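Local coordinates for protein flavin-dependent thymidylate synthase (Thermus thermophilus, PDB 6J61) that probably catalyses the reductive methylation of dUMP to dTMP, with methylenetetrahydrofolate as methyl donor, NADPH as reductant and a bound FAD as cofactor, at residues Phe61-Lys67 with Tyr169-His175; Gln79-His83 with His179-Arg184. The contacts are given in a common frame with arbitrary orientation. Residues are numbered along the deposited sequence.

In the fold
After two strands and two helices the chain reaches Phe61-Lys67, a turn and the first residues of strand 65-73. That strand runs straight into helix 74-80, whose C-terminal end and following turn supply Gln79-His83. Strand 87-90 and the region around helices 132-148 and 153-156 come next. Strand 165-173 then returns beside strand 65-73 to close contact 1, and helix 174-184, which starts where this strand ends, carries His179-Arg184 on to close contact 2. The two loops therefore cross rather than nest. Contact 1 joins neighbours in the antiparallel sheet, and contact 2 sets Arg82 and His83, the start of the predicted ThyX motif, against helix 174-184. They meet where Trp170 CE2 packs 3.1 Å from Trp80 NE1.

Contact 1: residues Phe61-Lys67 with Tyr169-His175; sequences FEMVVFK and YWKQDLH. With FAD (flavin-adenine dinucleotide), chain E.
This is an antiparallel strand pairing inside the sheet of the ThyX fold, extended at one end into an FAD pocket. The axes of 65-67 and 169-173 approach to 4.6 Å, with their N-to-C directions at 170°. Phe66 and Gln172 are the hydrogen-bonded pair, with Phe66 N to Gln172 O at 3.0 Å and Gln172 N to Phe66 O at 2.8 Å; Val65-Asp173 and Lys67-Lys171 flank it as non-hydrogen-bonded pairs. One more backbone hydrogen bond, Leu174 N to Val64 O at 2.8 Å, follows just past the last bridge, although Leu174 already opens a helix that Asp173 (chi1 p) N-caps. This strand-to-helix junction and the loop holding Glu62 line the adenosine end of the FAD site: His175 (chi1 t) hydrogen-bonds through NE2 to O3B of FAD at 2.8 Å, and Glu62 OE2 lies 3.0 Å from C2A of FAD. Glu62 also forms a salt bridge with Arg84 of a neighbouring subunit and a hydrogen bond with Ser87 of another. Leu174 CB lies 3.9 Å from Val64 CB, while Phe61, with chi1 m, turns its ring onto helix 42-54.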
loop_
_atom_site.group_PDB
_atom_site.type_symbol
_atom_site.label_atom_id
_atom_site.label_comp_id
_atom_site.label_asym_id
_atom_site.label_seq_id
_atom_site.Cartn_x
_atom_site.Cartn_y
_atom_site.Cartn_z
ATOM N N PHE A 61 -12.913 -10.238 1.808
ATOM C CA PHE A 61 -13.616 -8.968 1.730
ATOM C C PHE A 61 -12.966 -7.977 0.765
ATOM O O PHE A 61 -13.582 -6.993 0.356
ATOM C CB PHE A 61 -13.734 -8.352 3.125
ATOM C CG PHE A 61 -14.586 -9.159 4.065
ATOM C CD1 PHE A 61 -14.052 -10.242 4.755
ATOM C CD2 PHE A 61 -15.936 -8.858 4.233
ATOM C CE1 PHE A 61 -14.855 -11.014 5.601
ATOM C CE2 PHE A 61 -16.742 -9.622 5.074
ATOM C CZ PHE A 61 -16.203 -10.699 5.757
ATOM N N GLU A 62 -11.718 -8.226 0.397
ATOM C CA GLU A 62 -11.050 -7.335 -0.537
ATOM C C GLU A 62 -11.434 -7.675 -1.974
ATOM O O GLU A 62 -11.069 -6.937 -2.900
ATOM C CB GLU A 62 -9.537 -7.437 -0.389
ATOM C CG GLU A 62 -8.933 -6.432 0.554
ATOM C CD GLU A 62 -7.449 -6.665 0.734
ATOM O OE1 GLU A 62 -7.083 -7.559 1.511
ATOM O OE2 GLU A 62 -6.644 -5.970 0.082
ATOM N N MET A 63 -12.163 -8.782 -2.158
ATOM C CA MET A 63 -12.579 -9.196 -3.489
ATOM C C MET A 63 -13.810 -8.451 -3.965
ATOM O O MET A 63 -14.296 -8.692 -5.068
ATOM C CB MET A 63 -12.831 -10.702 -3.553
ATOM C CG MET A 63 -11.580 -11.561 -3.379
ATOM S SD MET A 63 -10.191 -10.955 -4.345
ATOM C CE MET A 63 -8.845 -12.010 -3.818
ATOM N N VAL A 64 -14.314 -7.547 -3.131
ATOM C CA VAL A 64 -15.478 -6.732 -3.459
ATOM C C VAL A 64 -14.996 -5.285 -3.556
ATOM O O VAL A 64 -14.276 -4.816 -2.678
ATOM C CB VAL A 64 -16.559 -6.860 -2.365
ATOM C CG1 VAL A 64 -17.636 -5.793 -2.549
ATOM C CG2 VAL A 64 -17.169 -8.260 -2.411
ATOM N N VAL A 65 -15.373 -4.573 -4.616
ATOM C CA VAL A 65 -14.921 -3.188 -4.774
ATOM C C VAL A 65 -16.034 -2.205 -5.129
ATOM O O VAL A 65 -16.947 -2.525 -5.876
ATOM C CB VAL A 65 -13.802 -3.089 -5.858
ATOM C CG1 VAL A 65 -13.312 -1.650 -6.002
ATOM C CG2 VAL A 65 -12.644 -3.992 -5.487
ATOM N N PHE A 66 -15.948 -1.006 -4.561
ATOM C CA PHE A 66 -16.916 0.058 -4.818
ATOM C C PHE A 66 -16.193 1.275 -5.397
ATOM O O PHE A 66 -15.056 1.579 -5.025
ATOM C CB PHE A 66 -17.650 0.471 -3.528
ATOM C CG PHE A 66 -18.649 -0.539 -3.042
ATOM C CD1 PHE A 66 -18.235 -1.756 -2.501
ATOM C CD2 PHE A 66 -20.014 -0.291 -3.149
ATOM C CE1 PHE A 66 -19.170 -2.709 -2.076
ATOM C CE2 PHE A 66 -20.951 -1.241 -2.726
ATOM C CZ PHE A 66 -20.531 -2.446 -2.191
ATOM N N LYS A 67 -16.858 1.959 -6.319
ATOM C CA LYS A 67 -16.307 3.145 -6.959
ATOM C C LYS A 67 -17.356 4.248 -6.878
ATOM O O LYS A 67 -18.457 4.099 -7.396
ATOM C CB LYS A 67 -15.945 2.825 -8.413
ATOM C CG LYS A 67 -15.303 3.978 -9.165
ATOM C CD LYS A 67 -14.469 3.510 -10.366
ATOM C CE LYS A 67 -15.303 2.791 -11.431
ATOM N NZ LYS A 67 -14.498 2.476 -12.652
ATOM N N TYR A 169 -13.443 10.724 -7.950
ATOM C CA TYR A 169 -13.857 9.333 -8.035
ATOM C C TYR A 169 -13.093 8.623 -6.925
ATOM O O TYR A 169 -11.879 8.777 -6.809
ATOM C CB TYR A 169 -13.470 8.741 -9.395
ATOM C CG TYR A 169 -14.582 8.786 -10.415
ATOM C CD1 TYR A 169 -15.395 9.915 -10.535
ATOM C CD2 TYR A 169 -14.825 7.696 -11.259
ATOM C CE1 TYR A 169 -16.425 9.958 -11.465
ATOM C CE2 TYR A 169 -15.854 7.729 -12.202
ATOM C CZ TYR A 169 -16.652 8.863 -12.298
ATOM O OH TYR A 169 -17.678 8.919 -13.227
ATOM N N TRP A 170 -13.803 7.860 -6.107
ATOM C CA TRP A 170 -13.187 7.135 -5.010
ATOM C C TRP A 170 -13.419 5.644 -5.244
ATOM O O TRP A 170 -14.558 5.174 -5.292
ATOM C CB TRP A 170 -13.809 7.612 -3.687
ATOM C CG TRP A 170 -13.243 7.001 -2.430
ATOM C CD1 TRP A 170 -13.780 5.978 -1.690
ATOM C CD2 TRP A 170 -12.026 7.366 -1.776
ATOM N NE1 TRP A 170 -12.967 5.685 -0.617
ATOM C CE2 TRP A 170 -11.883 6.521 -0.647
ATOM C CE3 TRP A 170 -11.036 8.325 -2.032
ATOM C CZ2 TRP A 170 -10.793 6.607 0.219
ATOM C CZ3 TRP A 170 -9.943 8.411 -1.162
ATOM C CH2 TRP A 170 -9.833 7.556 -0.053
ATOM N N LYS A 171 -12.323 4.911 -5.425
ATOM C CA LYS A 171 -12.367 3.462 -5.657
ATOM C C LYS A 171 -11.731 2.736 -4.473
ATOM O O LYS A 171 -10.548 2.933 -4.178
ATOM C CB LYS A 171 -11.603 3.106 -6.934
ATOM C CG LYS A 171 -11.850 1.686 -7.410
ATOM C CD LYS A 171 -10.844 0.677 -6.868
ATOM C CE LYS A 171 -9.546 0.730 -7.624
ATOM N NZ LYS A 171 -8.475 -0.085 -6.990
ATOM N N GLN A 172 -12.501 1.881 -3.809
ATOM C CA GLN A 172 -11.976 1.175 -2.649
ATOM C C GLN A 172 -12.641 -0.170 -2.394
ATOM O O GLN A 172 -13.835 -0.328 -2.604
ATOM C CB GLN A 172 -12.121 2.077 -1.419
ATOM C CG GLN A 172 -11.402 1.603 -0.179
ATOM C CD GLN A 172 -11.295 2.704 0.843
ATOM O OE1 GLN A 172 -12.264 3.432 1.078
ATOM N NE2 GLN A 172 -10.121 2.845 1.455
ATOM N N ASP A 173 -11.852 -1.131 -1.931
ATOM C CA ASP A 173 -12.342 -2.467 -1.632
ATOM C C ASP A 173 -13.139 -2.483 -0.333
ATOM O O ASP A 173 -12.923 -1.658 0.549
ATOM C CB ASP A 173 -11.167 -3.453 -1.568
ATOM C CG ASP A 173 -10.202 -3.156 -0.433
ATOM O OD1 ASP A 173 -10.537 -3.459 0.736
ATOM O OD2 ASP A 173 -9.103 -2.621 -0.712
ATOM N N LEU A 174 -14.068 -3.429 -0.228
ATOM C CA LEU A 174 -14.941 -3.539 0.940
ATOM C C LEU A 174 -14.224 -3.558 2.305
ATOM O O LEU A 174 -14.663 -2.908 3.262
ATOM C CB LEU A 174 -15.847 -4.769 0.795
ATOM C CG LEU A 174 -16.910 -4.947 1.888
ATOM C CD1 LEU A 174 -17.668 -3.640 2.123
ATOM C CD2 LEU A 174 -17.858 -6.065 1.479
ATOM N N HIS A 175 -13.126 -4.300 2.381
ATOM C CA HIS A 175 -12.344 -4.391 3.602
ATOM C C HIS A 175 -11.870 -3.010 4.065
ATOM O O HIS A 175 -12.046 -2.630 5.223
ATOM C CB HIS A 175 -11.149 -5.305 3.362
ATOM C CG HIS A 175 -10.105 -5.232 4.430
ATOM N ND1 HIS A 175 -10.416 -5.202 5.774
ATOM C CD2 HIS A 175 -8.754 -5.221 4.353
ATOM C CE1 HIS A 175 -9.298 -5.176 6.478
ATOM N NE2 HIS A 175 -8.277 -5.187 5.639
HETATM P PA FAD E . -1.128 -6.248 5.595
HETATM O O1A FAD E . -0.885 -7.093 4.399
HETATM O O2A FAD E . 0.293 -5.754 6.194
HETATM O O5B FAD E . -1.998 -4.984 5.148
HETATM C C5B FAD E . -2.406 -4.265 6.310
HETATM C C4B FAD E . -3.557 -3.342 5.913
HETATM O O4B FAD E . -3.111 -2.413 4.891
HETATM C C3B FAD E . -4.708 -4.134 5.320
HETATM O O3B FAD E . -5.646 -4.562 6.305
HETATM C C2B FAD E . -5.301 -3.169 4.305
HETATM O O2B FAD E . -6.247 -2.311 4.949
HETATM C C1B FAD E . -4.057 -2.404 3.776
HETATM N N9A FAD E . -3.444 -3.028 2.564
HETATM C C8A FAD E . -2.171 -3.536 2.455
HETATM N N7A FAD E . -1.957 -3.997 1.261
HETATM C C5A FAD E . -3.063 -3.822 0.510
HETATM C C6A FAD E . -3.417 -4.114 -0.836
HETATM N N6A FAD E . -2.500 -4.722 -1.679
HETATM N N1A FAD E . -4.666 -3.788 -1.275
HETATM C C2A FAD E . -5.564 -3.199 -0.466
HETATM N N3A FAD E . -5.268 -2.907 0.808
HETATM C C4A FAD E . -4.045 -3.197 1.332
HETATM N N1 FAD E . -4.948 -15.848 3.744
HETATM C C2 FAD E . -5.115 -16.666 2.697
HETATM O O2 FAD E . -4.566 -16.377 1.639
HETATM N N3 FAD E . -5.863 -17.801 2.756
HETATM C C4 FAD E . -6.514 -18.191 3.907
HETATM O O4 FAD E . -7.181 -19.211 3.941
HETATM C C4X FAD E . -6.370 -17.313 5.108
HETATM N N5 FAD E . -6.952 -17.574 6.276
HETATM C C5X FAD E . -6.805 -16.757 7.355
HETATM C C6 FAD E . -7.457 -17.081 8.594
HETATM C C7 FAD E . -7.315 -16.256 9.706
HETATM C C7M FAD E . -8.022 -16.643 10.988
HETATM C C8 FAD E . -6.513 -15.067 9.633
HETATM C C8M FAD E . -6.350 -14.160 10.836
HETATM C C9 FAD E . -5.860 -14.724 8.433
HETATM C C9A FAD E . -5.990 -15.554 7.269
HETATM N N10 FAD E . -5.346 -15.237 6.030
HETATM C C10 FAD E . -5.519 -16.089 4.941
HETATM C "C1'" FAD E . -4.494 -14.045 5.864
HETATM C "C2'" FAD E . -5.292 -12.761 5.584
HETATM O "O2'" FAD E . -6.253 -12.982 4.549
HETATM C "C3'" FAD E . -4.311 -11.621 5.195
HETATM O "O3'" FAD E . -3.672 -11.905 3.942
HETATM C "C4'" FAD E . -3.223 -11.416 6.285
HETATM O "O4'" FAD E . -3.774 -11.624 7.599
HETATM C "C5'" FAD E . -2.673 -10.001 6.198
HETATM O "O5'" FAD E . -3.590 -9.131 6.863
HETATM P P FAD E . -3.390 -7.647 6.310
HETATM O O1P FAD E . -3.566 -7.640 4.831
HETATM O O2P FAD E . -4.496 -6.718 7.003
HETATM O O3P FAD E . -1.899 -7.114 6.762
#

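Contact 2: residues Gln79-His83 with His179-Arg184. With FAD (flavin-adenine dinucleotide), chain N; PO4 (phosphate ion), chain F; PO4 (phosphate ion), chain L.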
loop_
_atom_site.group_PDB
_atom_site.type_symbol
_atom_site.label_atom_id
_atom_site.label_comp_id
_atom_site.label_asym_id
_atom_site.label_seq_id
_atom_site.Cartn_x
_atom_site.Cartn_y
_atom_site.Cartn_z
ATOM N N GLN A 79 -9.394 15.063 4.598
ATOM C CA GLN A 79 -9.464 14.049 5.644
ATOM C C GLN A 79 -9.758 12.734 4.956
ATOM O O GLN A 79 -9.271 11.674 5.338
ATOM C CB GLN A 79 -10.594 14.362 6.618
ATOM C CG GLN A 79 -10.616 15.809 7.032
ATOM C CD GLN A 79 -11.581 16.065 8.156
ATOM O OE1 GLN A 79 -12.723 15.614 8.115
ATOM N NE2 GLN A 79 -11.132 16.802 9.171
ATOM N N TRP A 80 -10.571 12.822 3.923
ATOM C CA TRP A 80 -10.928 11.652 3.174
ATOM C C TRP A 80 -9.687 11.062 2.504
ATOM O O TRP A 80 -9.513 9.840 2.467
ATOM C CB TRP A 80 -11.959 12.025 2.113
ATOM C CG TRP A 80 -12.776 10.879 1.609
ATOM C CD1 TRP A 80 -12.327 9.639 1.236
ATOM C CD2 TRP A 80 -14.184 10.881 1.377
ATOM N NE1 TRP A 80 -13.378 8.868 0.784
ATOM C CE2 TRP A 80 -14.529 9.609 0.860
ATOM C CE3 TRP A 80 -15.190 11.834 1.550
ATOM C CZ2 TRP A 80 -15.838 9.273 0.519
ATOM C CZ3 TRP A 80 -16.491 11.498 1.204
ATOM C CH2 TRP A 80 -16.804 10.231 0.696
ATOM N N PHE A 81 -8.821 11.926 1.983
ATOM C CA PHE A 81 -7.633 11.456 1.278
ATOM C C PHE A 81 -6.526 10.910 2.173
ATOM O O PHE A 81 -5.552 10.351 1.675
ATOM C CB PHE A 81 -7.085 12.555 0.352
ATOM C CG PHE A 81 -8.033 12.956 -0.750
ATOM C CD1 PHE A 81 -9.269 12.323 -0.902
ATOM C CD2 PHE A 81 -7.706 13.991 -1.623
ATOM C CE1 PHE A 81 -10.168 12.721 -1.907
ATOM C CE2 PHE A 81 -8.598 14.393 -2.629
ATOM C CZ PHE A 81 -9.828 13.756 -2.767
ATOM N N ARG A 82 -6.684 11.065 3.486
ATOM C CA ARG A 82 -5.705 10.549 4.443
ATOM C C ARG A 82 -5.666 9.031 4.341
ATOM O O ARG A 82 -4.734 8.395 4.823
ATOM C CB ARG A 82 -6.081 10.942 5.877
ATOM C CG ARG A 82 -5.862 12.407 6.218
ATOM C CD ARG A 82 -4.384 12.765 6.209
ATOM N NE ARG A 82 -4.154 14.211 6.251
ATOM C CZ ARG A 82 -4.619 15.015 7.200
ATOM N NH1 ARG A 82 -5.344 14.519 8.196
ATOM N NH2 ARG A 82 -4.366 16.316 7.144
ATOM N N HIS A 83 -6.704 8.469 3.730
ATOM C CA HIS A 83 -6.840 7.033 3.530
ATOM C C HIS A 83 -6.145 6.693 2.222
ATOM O O HIS A 83 -6.655 6.958 1.127
ATOM C CB HIS A 83 -8.319 6.649 3.482
ATOM C CG HIS A 83 -9.051 6.947 4.753
ATOM N ND1 HIS A 83 -9.266 5.999 5.730
ATOM C CD2 HIS A 83 -9.571 8.103 5.233
ATOM C CE1 HIS A 83 -9.883 6.557 6.756
ATOM N NE2 HIS A 83 -10.079 7.833 6.480
ATOM N N HIS A 179 -13.125 -0.117 7.030
ATOM C CA HIS A 179 -12.155 0.565 7.867
ATOM C C HIS A 179 -12.511 2.058 7.864
ATOM O O HIS A 179 -12.618 2.695 8.912
ATOM C CB HIS A 179 -10.755 0.357 7.292
ATOM C CG HIS A 179 -9.663 0.987 8.099
ATOM N ND1 HIS A 179 -9.261 0.494 9.322
ATOM C CD2 HIS A 179 -8.873 2.058 7.847
ATOM C CE1 HIS A 179 -8.268 1.232 9.787
ATOM N NE2 HIS A 179 -8.014 2.188 8.912
ATOM N N PHE A 180 -12.701 2.597 6.665
ATOM C CA PHE A 180 -13.051 4.003 6.462
ATOM C C PHE A 180 -14.307 4.379 7.245
ATOM O O PHE A 180 -14.367 5.421 7.910
ATOM C CB PHE A 180 -13.282 4.260 4.964
ATOM C CG PHE A 180 -13.822 5.627 4.656
ATOM C CD1 PHE A 180 -13.010 6.744 4.735
ATOM C CD2 PHE A 180 -15.148 5.794 4.299
ATOM C CE1 PHE A 180 -13.507 8.007 4.464
ATOM C CE2 PHE A 180 -15.652 7.053 4.029
ATOM C CZ PHE A 180 -14.826 8.162 4.111
ATOM N N LEU A 181 -15.312 3.525 7.150
ATOM C CA LEU A 181 -16.573 3.751 7.821
ATOM C C LEU A 181 -16.447 3.719 9.335
ATOM O O LEU A 181 -17.036 4.547 10.017
ATOM C CB LEU A 181 -17.582 2.721 7.348
ATOM C CG LEU A 181 -17.980 2.883 5.881
ATOM C CD1 LEU A 181 -18.909 1.737 5.464
ATOM C CD2 LEU A 181 -18.668 4.217 5.703
ATOM N N LYS A 182 -15.676 2.763 9.850
ATOM C CA LYS A 182 -15.456 2.632 11.285
ATOM C C LYS A 182 -14.838 3.906 11.847
ATOM O O LYS A 182 -15.199 4.347 12.936
ATOM C CB LYS A 182 -14.540 1.438 11.570
ATOM C CG LYS A 182 -14.143 1.252 13.030
ATOM C CD LYS A 182 -15.361 1.082 13.934
ATOM C CE LYS A 182 -14.975 1.047 15.426
ATOM N NZ LYS A 182 -16.161 1.072 16.343
ATOM N N LEU A 183 -13.913 4.504 11.101
ATOM C CA LEU A 183 -13.258 5.732 11.536
ATOM C C LEU A 183 -14.071 7.000 11.299
ATOM O O LEU A 183 -14.149 7.858 12.170
ATOM C CB LEU A 183 -11.902 5.880 10.849
ATOM C CG LEU A 183 -10.812 4.934 11.354
ATOM C CD1 LEU A 183 -9.623 4.960 10.400
ATOM C CD2 LEU A 183 -10.407 5.339 12.768
ATOM N N ARG A 184 -14.681 7.119 10.128
ATOM C CA ARG A 184 -15.446 8.312 9.811
ATOM C C ARG A 184 -16.872 8.310 10.330
ATOM O O ARG A 184 -17.565 9.332 10.287
ATOM C CB ARG A 184 -15.421 8.537 8.309
ATOM C CG ARG A 184 -14.013 8.628 7.785
ATOM C CD ARG A 184 -13.243 9.758 8.454
ATOM N NE ARG A 184 -11.838 9.712 8.077
ATOM C CZ ARG A 184 -10.923 10.590 8.467
ATOM N NH1 ARG A 184 -11.263 11.598 9.248
ATOM N NH2 ARG A 184 -9.663 10.446 8.082
HETATM P PA FAD N . -5.566 3.995 5.234
HETATM O O1A FAD N . -4.830 5.192 4.758
HETATM O O2A FAD N . -6.694 3.592 4.146
HETATM O O5B FAD N . -4.523 2.787 5.394
HETATM C C5B FAD N . -5.164 1.676 6.026
HETATM C C4B FAD N . -4.062 0.745 6.518
HETATM O O4B FAD N . -3.290 0.290 5.385
HETATM C C3B FAD N . -3.095 1.481 7.429
HETATM O O3B FAD N . -3.492 1.480 8.800
HETATM C C2B FAD N . -1.773 0.766 7.193
HETATM O O2B FAD N . -1.652 -0.355 8.078
HETATM C C1B FAD N . -1.851 0.352 5.698
HETATM N N9A FAD N . -1.151 1.301 4.778
HETATM C C8A FAD N . -1.702 1.926 3.684
HETATM N N7A FAD N . -0.822 2.686 3.090
HETATM C C5A FAD N . 0.354 2.610 3.747
HETATM C C6A FAD N . 1.645 3.196 3.577
HETATM N N6A FAD N . 1.887 4.068 2.532
HETATM N N1A FAD N . 2.626 2.884 4.454
HETATM C C2A FAD N . 2.410 2.040 5.475
HETATM N N3A FAD N . 1.212 1.466 5.675
HETATM C C4A FAD N . 0.170 1.718 4.849
HETATM N N1 FAD N . -3.678 12.867 10.902
HETATM C C2 FAD N . -2.830 13.909 10.921
HETATM O O2 FAD N . -2.100 14.078 9.960
HETATM N N3 FAD N . -2.747 14.780 11.957
HETATM C C4 FAD N . -3.538 14.655 13.083
HETATM O O4 FAD N . -3.448 15.448 14.008
HETATM C C4X FAD N . -4.504 13.508 13.127
HETATM N N5 FAD N . -5.315 13.278 14.159
HETATM C C5X FAD N . -6.183 12.226 14.178
HETATM C C6 FAD N . -7.032 12.017 15.321
HETATM C C7 FAD N . -7.921 10.945 15.354
HETATM C C7M FAD N . -8.796 10.765 16.580
HETATM C C8 FAD N . -8.004 10.032 14.246
HETATM C C8M FAD N . -8.964 8.862 14.266
HETATM C C9 FAD N . -7.187 10.211 13.115
HETATM C C9A FAD N . -6.258 11.304 13.050
HETATM N N10 FAD N . -5.405 11.515 11.915
HETATM C C10 FAD N . -4.522 12.602 11.928
HETATM C "C1'" FAD N . -5.426 10.624 10.726
HETATM C "C2'" FAD N . -4.669 9.287 10.932
HETATM O "O2'" FAD N . -3.323 9.521 11.356
HETATM C "C3'" FAD N . -4.675 8.471 9.615
HETATM O "O3'" FAD N . -3.903 9.158 8.612
HETATM C "C4'" FAD N . -6.131 8.248 9.094
HETATM O "O4'" FAD N . -7.016 7.925 10.183
HETATM C "C5'" FAD N . -6.159 7.109 8.076
HETATM O "O5'" FAD N . -6.080 5.877 8.791
HETATM P P FAD N . -5.324 4.779 7.885
HETATM O O1P FAD N . -4.033 5.326 7.375
HETATM O O2P FAD N . -5.057 3.502 8.812
HETATM O O3P FAD N . -6.337 4.343 6.648
HETATM P P PO4 F . -7.875 14.353 9.943
HETATM O O1 PO4 F . -9.220 14.072 10.516
HETATM O O2 PO4 F . -7.068 15.119 10.927
HETATM O O3 PO4 F . -8.024 15.143 8.696
HETATM O O4 PO4 F . -7.189 13.076 9.634
HETATM P P PO4 L . -7.610 18.206 9.465
HETATM O O1 PO4 L . -8.894 18.455 8.760
HETATM O O2 PO4 L . -6.915 19.499 9.690
HETATM O O3 PO4 L . -6.754 17.324 8.634
HETATM O O4 PO4 L . -7.877 17.545 10.768
#
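His83, Phe180 and Arg184 carry this contact. The His83 imidazole, brought round by a type I turn from Trp80, accepts two hydrogen bonds at NE2: one from Arg184 NE at 3.0 Å and one from Arg184 NH2 at 3.1 Å. As the acceptor of both, NE2 carries no proton. Phe180 points its edge at one face of the His83 ring (centroids 5.0 Å apart, planes at 78°), while FAD C5' lies over the opposite face. Phe180 also makes an offset stack with the five-membered ring of Trp80, at 4.5 Å between centroids, so the three rings form an aromatic cluster. Beyond His83, Arg184 has Gln79 CB over its guanidinium face and a weak hydrogen bond from NH1 to a phosphate O1 at 3.4 Å. Ser92, Gly93 and Arg157 of a neighbouring subunit also bind phosphate here. Gln79, Arg82 and Arg184 are predicted dUMP ligands, and Arg184 is predicted to take part in ionising N3 of dUMP, consistent with the ThyX active site shared between subunits.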